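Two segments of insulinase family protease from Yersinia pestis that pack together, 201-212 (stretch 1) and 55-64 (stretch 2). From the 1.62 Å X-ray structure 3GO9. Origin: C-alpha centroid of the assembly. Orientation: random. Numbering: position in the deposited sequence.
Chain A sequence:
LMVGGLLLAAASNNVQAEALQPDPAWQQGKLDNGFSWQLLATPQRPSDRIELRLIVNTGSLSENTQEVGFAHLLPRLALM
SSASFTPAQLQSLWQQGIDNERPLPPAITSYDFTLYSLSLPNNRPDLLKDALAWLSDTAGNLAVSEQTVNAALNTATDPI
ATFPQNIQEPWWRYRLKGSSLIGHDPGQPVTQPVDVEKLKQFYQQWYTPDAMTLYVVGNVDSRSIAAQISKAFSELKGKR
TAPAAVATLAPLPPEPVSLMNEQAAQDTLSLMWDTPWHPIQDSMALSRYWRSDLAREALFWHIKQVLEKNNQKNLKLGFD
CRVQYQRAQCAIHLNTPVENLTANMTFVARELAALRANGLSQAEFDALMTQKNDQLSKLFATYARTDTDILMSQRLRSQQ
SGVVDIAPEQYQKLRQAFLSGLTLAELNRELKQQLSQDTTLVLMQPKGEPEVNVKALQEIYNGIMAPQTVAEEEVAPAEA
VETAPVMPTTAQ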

# COMPACT_ATOMS: atom_id res chain seq x y z
N GLN A 201 1.56 4.71 29.93
CA GLN A 201 0.98 3.40 30.12
C GLN A 201 0.54 2.81 28.78
O GLN A 201 0.78 1.63 28.48
CB GLN A 201 -0.20 3.49 31.08
CG GLN A 201 0.28 3.77 32.48
CD GLN A 201 -0.86 3.79 33.49
OE1 GLN A 201 -1.89 4.47 33.30
NE2 GLN A 201 -0.67 3.05 34.59
N PHE A 202 -0.03 3.66 27.93
CA PHE A 202 -0.43 3.25 26.57
C PHE A 202 0.77 2.79 25.79
O PHE A 202 0.76 1.76 25.14
CB PHE A 202 -1.15 4.40 25.86
CG PHE A 202 -1.52 4.12 24.44
CD1 PHE A 202 -2.75 3.57 24.09
CD2 PHE A 202 -0.70 4.51 23.43
CE1 PHE A 202 -3.08 3.34 22.78
CE2 PHE A 202 -1.02 4.26 22.12
CZ PHE A 202 -2.22 3.70 21.78
N TYR A 203 1.83 3.59 25.82
CA TYR A 203 3.06 3.24 25.15
C TYR A 203 3.61 1.90 25.59
O TYR A 203 3.98 1.05 24.75
CB TYR A 203 4.09 4.30 25.44
CG TYR A 203 5.50 3.97 25.05
CD1 TYR A 203 5.85 3.87 23.74
CD2 TYR A 203 6.47 3.83 26.01
CE1 TYR A 203 7.13 3.54 23.34
CE2 TYR A 203 7.78 3.54 25.65
CZ TYR A 203 8.11 3.41 24.30
OH TYR A 203 9.43 3.13 23.97
N GLN A 204 3.61 1.68 26.88
CA GLN A 204 4.18 0.41 27.41
C GLN A 204 3.30 -0.79 27.08
O GLN A 204 3.82 -1.86 26.83
CB GLN A 204 4.44 0.52 28.91
CG GLN A 204 5.63 1.40 29.14
CD GLN A 204 5.86 1.77 30.58
OE1 GLN A 204 4.95 1.73 31.41
NE2 GLN A 204 7.09 2.17 30.88
N GLN A 205 1.99 -0.59 27.08
CA GLN A 205 1.03 -1.63 26.73
C GLN A 205 1.17 -2.08 25.29
O GLN A 205 1.08 -3.30 24.98
CB GLN A 205 -0.43 -1.17 26.98
CG GLN A 205 -1.44 -2.24 26.60
CD GLN A 205 -2.88 -1.87 27.00
OE1 GLN A 205 -3.12 -0.88 27.69
NE2 GLN A 205 -3.83 -2.66 26.54
N TRP A 206 1.35 -1.12 24.38
CA TRP A 206 1.22 -1.41 22.98
C TRP A 206 2.55 -1.45 22.22
O TRP A 206 2.62 -2.07 21.17
CB TRP A 206 0.24 -0.43 22.33
CG TRP A 206 -1.11 -0.56 22.85
CD1 TRP A 206 -1.72 0.29 23.71
CD2 TRP A 206 -2.06 -1.61 22.60
NE1 TRP A 206 -2.99 -0.15 24.02
CE2 TRP A 206 -3.24 -1.30 23.33
CE3 TRP A 206 -2.05 -2.77 21.82
CZ2 TRP A 206 -4.37 -2.09 23.29
CZ3 TRP A 206 -3.21 -3.57 21.78
CH2 TRP A 206 -4.35 -3.21 22.51
N TYR A 207 3.62 -0.89 22.76
CA TYR A 207 4.94 -1.01 22.09
C TYR A 207 5.68 -2.19 22.72
O TYR A 207 6.46 -2.01 23.65
CB TYR A 207 5.74 0.28 22.19
CG TYR A 207 5.48 1.30 21.09
CD1 TYR A 207 4.20 1.78 20.81
CD2 TYR A 207 6.54 1.85 20.34
CE1 TYR A 207 3.98 2.71 19.83
CE2 TYR A 207 6.34 2.80 19.35
CZ TYR A 207 5.04 3.23 19.08
OH TYR A 207 4.85 4.19 18.08
N THR A 208 5.33 -3.38 22.22
CA THR A 208 5.92 -4.65 22.65
C THR A 208 6.66 -5.29 21.46
O THR A 208 6.23 -5.11 20.29
CB THR A 208 4.85 -5.60 23.24
OG1 THR A 208 3.84 -5.85 22.28
CG2 THR A 208 4.15 -4.91 24.48
N PRO A 209 7.75 -6.04 21.71
CA PRO A 209 8.62 -6.50 20.61
C PRO A 209 7.94 -7.48 19.70
O PRO A 209 8.27 -7.58 18.51
CB PRO A 209 9.84 -7.12 21.31
CG PRO A 209 9.42 -7.26 22.78
CD PRO A 209 8.41 -6.16 23.01
N ASP A 210 6.97 -8.22 20.26
CA ASP A 210 6.20 -9.16 19.46
C ASP A 210 5.26 -8.52 18.45
O ASP A 210 4.70 -9.22 17.58
CB ASP A 210 5.44 -10.14 20.39
CG ASP A 210 4.42 -9.46 21.27
OD1 ASP A 210 4.62 -8.29 21.64
OD2 ASP A 210 3.42 -10.15 21.66
N ALA A 211 5.09 -7.19 18.53
CA ALA A 211 4.29 -6.43 17.60
C ALA A 211 5.16 -5.58 16.67
O ALA A 211 4.63 -4.69 16.03
CB ALA A 211 3.35 -5.55 18.36
N MSE A 212 6.46 -5.90 16.57
CA MSE A 212 7.41 -5.08 15.80
C MSE A 212 8.17 -5.89 14.77
O MSE A 212 8.58 -7.02 15.04
CB MSE A 212 8.44 -4.41 16.70
CG MSE A 212 7.79 -3.56 17.77
SE MSE A 212 9.13 -2.62 18.78
CE MSE A 212 7.94 -1.61 19.96
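Stretch 2 55-64: IVNTGSLSEN

Backbone pairing and side-chain packing often share the work of holding two distant segments together. The two segments of this insulinase family protease, far apart in sequence, illustrate it well, for the means of attachment changes along the contact, from backbone pairing at one end to side chains laid on aromatic rings at the other. Stretch 1 descends the last turns of a helix, leaves helical geometry at Tyr207, makes a short 3-10 segment at 209-210 and arrives extended at Met212. Stretch 2 runs the other way along it: its strand end, Ile55 and Val56, lies beside Met212, Thr58 comes level with Trp206, and the 3-10 segment 60-62 leads to Glu63 near Phe202.

At the sheet end, Met212, a selenomethionine, and Val56 form an antiparallel, non-hydrogen-bonded pair with their CA atoms 4.5 Å apart. In such a pair the backbones meet through CA-H...O contacts, here from Met212 CA to Ile55 O at 3.2 Å and from Val56 CA to Ala211 O at 3.4 Å. The conventional hydrogen bond lies one residue further on, where Asn57 N donates to Ala211 O at 2.8 Å with a nearly straight geometry. Val56 has more surface covered than any other residue of either stretch. Its side chain shares a face of the sheet with that of Met212, Val56 CG2 lying 4.1 Å from Met212 CG, while Val56 CG1 sits almost exactly on the ring normal of Tyr207, 3.9 Å from the centroid of that ring. One valine thus packs against both the strand and the first residue beyond the helix.

Thr58 carries the contact onto the helix. Its phi/psi of -138/123 is extended, and its CA-to-CB bond points toward stretch 1. Thr58 OG1 gives a weak hydrogen bond to Trp206 O at 2.9 Å, at the end of the helix, and Thr58 CG2 reaches Trp206 CB at 3.6 Å. The same methyl, Thr58 CG2, also lies 4.2 Å from both Phe202 CZ and Tyr207 CE1, so it is gathered among three aromatic residues.

Trp206, the most covered residue of stretch 1, then receives the 3-10 segment. Ser62 CB lies over the face of its five-membered ring, 3.8 Å from the centroid of that Trp206 ring. A water extends the link: its oxygen accepts from Trp206 NE1 at 3.1 Å and lies 2.6 Å from Ser62 O. That carbonyl, Ser62 O, also meets the edge of the neighbouring ring at Phe202 CE1, 3.6 Å away, and Glu63 CG completes the packing at 3.9 Å from Phe202 CZ.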

# COMPACT_ATOMS: atom_id res chain seq x y z
N ILE A 55 8.09 -1.24 11.65
CA ILE A 55 6.63 -1.29 11.80
C ILE A 55 6.28 -1.77 13.18
O ILE A 55 6.80 -2.80 13.68
CB ILE A 55 5.92 -2.22 10.74
CG1 ILE A 55 6.09 -1.69 9.35
CG2 ILE A 55 4.36 -2.29 11.06
CD1 ILE A 55 5.57 -2.70 8.25
N VAL A 56 5.43 -1.00 13.83
CA VAL A 56 4.87 -1.37 15.16
C VAL A 56 3.38 -1.56 14.90
O VAL A 56 2.72 -0.65 14.37
CB VAL A 56 5.10 -0.25 16.22
CG1 VAL A 56 4.54 -0.69 17.59
CG2 VAL A 56 6.63 0.14 16.35
N ASN A 57 2.83 -2.71 15.28
CA ASN A 57 1.42 -3.01 15.04
C ASN A 57 0.52 -2.34 16.09
O ASN A 57 -0.20 -3.03 16.85
CB ASN A 57 1.20 -4.51 15.04
CG ASN A 57 1.91 -5.21 13.94
OD1 ASN A 57 2.03 -4.68 12.79
ND2 ASN A 57 2.35 -6.41 14.23
N THR A 58 0.62 -1.02 16.17
CA THR A 58 -0.15 -0.18 17.08
C THR A 58 -0.59 1.04 16.30
O THR A 58 0.23 1.76 15.74
CB THR A 58 0.76 0.29 18.22
OG1 THR A 58 1.21 -0.86 18.92
CG2 THR A 58 0.08 1.25 19.20
N GLY A 59 -1.89 1.25 16.27
CA GLY A 59 -2.47 2.45 15.62
C GLY A 59 -3.65 2.91 16.43
O GLY A 59 -3.81 2.54 17.62
N SER A 60 -4.54 3.66 15.79
CA SER A 60 -5.68 4.26 16.47
C SER A 60 -6.70 3.27 16.92
O SER A 60 -7.48 3.57 17.84
CB SER A 60 -6.32 5.29 15.57
OG SER A 60 -6.66 4.76 14.31
N LEU A 61 -6.75 2.09 16.30
CA LEU A 61 -7.66 1.06 16.78
C LEU A 61 -7.28 0.57 18.19
O LEU A 61 -8.16 0.01 18.88
CB LEU A 61 -7.77 -0.11 15.81
CG LEU A 61 -8.37 0.11 14.47
CD1 LEU A 61 -8.13 -1.04 13.51
CD2 LEU A 61 -9.91 0.41 14.61
N SER A 62 -6.05 0.82 18.67
CA SER A 62 -5.63 0.44 20.03
C SER A 62 -6.11 1.39 21.09
O SER A 62 -5.94 1.13 22.29
CB SER A 62 -4.10 0.48 20.16
OG SER A 62 -3.45 -0.50 19.43
N GLU A 63 -6.61 2.55 20.66
CA GLU A 63 -6.99 3.63 21.57
C GLU A 63 -8.40 3.51 22.09
O GLU A 63 -9.33 3.34 21.29
CB GLU A 63 -6.92 4.98 20.81
CG GLU A 63 -5.49 5.37 20.43
CD GLU A 63 -5.41 6.50 19.41
OE1 GLU A 63 -6.48 7.05 18.99
OE2 GLU A 63 -4.27 6.89 19.04
N ASN A 64 -8.57 3.64 23.39
CA ASN A 64 -9.89 3.83 23.97
C ASN A 64 -10.23 5.30 23.90
O ASN A 64 -9.44 6.08 23.40
CB ASN A 64 -9.98 3.20 25.35
CG ASN A 64 -9.16 3.90 26.44
OD1 ASN A 64 -8.99 5.12 26.44
ND2 ASN A 64 -8.69 3.11 27.43
O HOH W 1 -5.76 0.90 24.89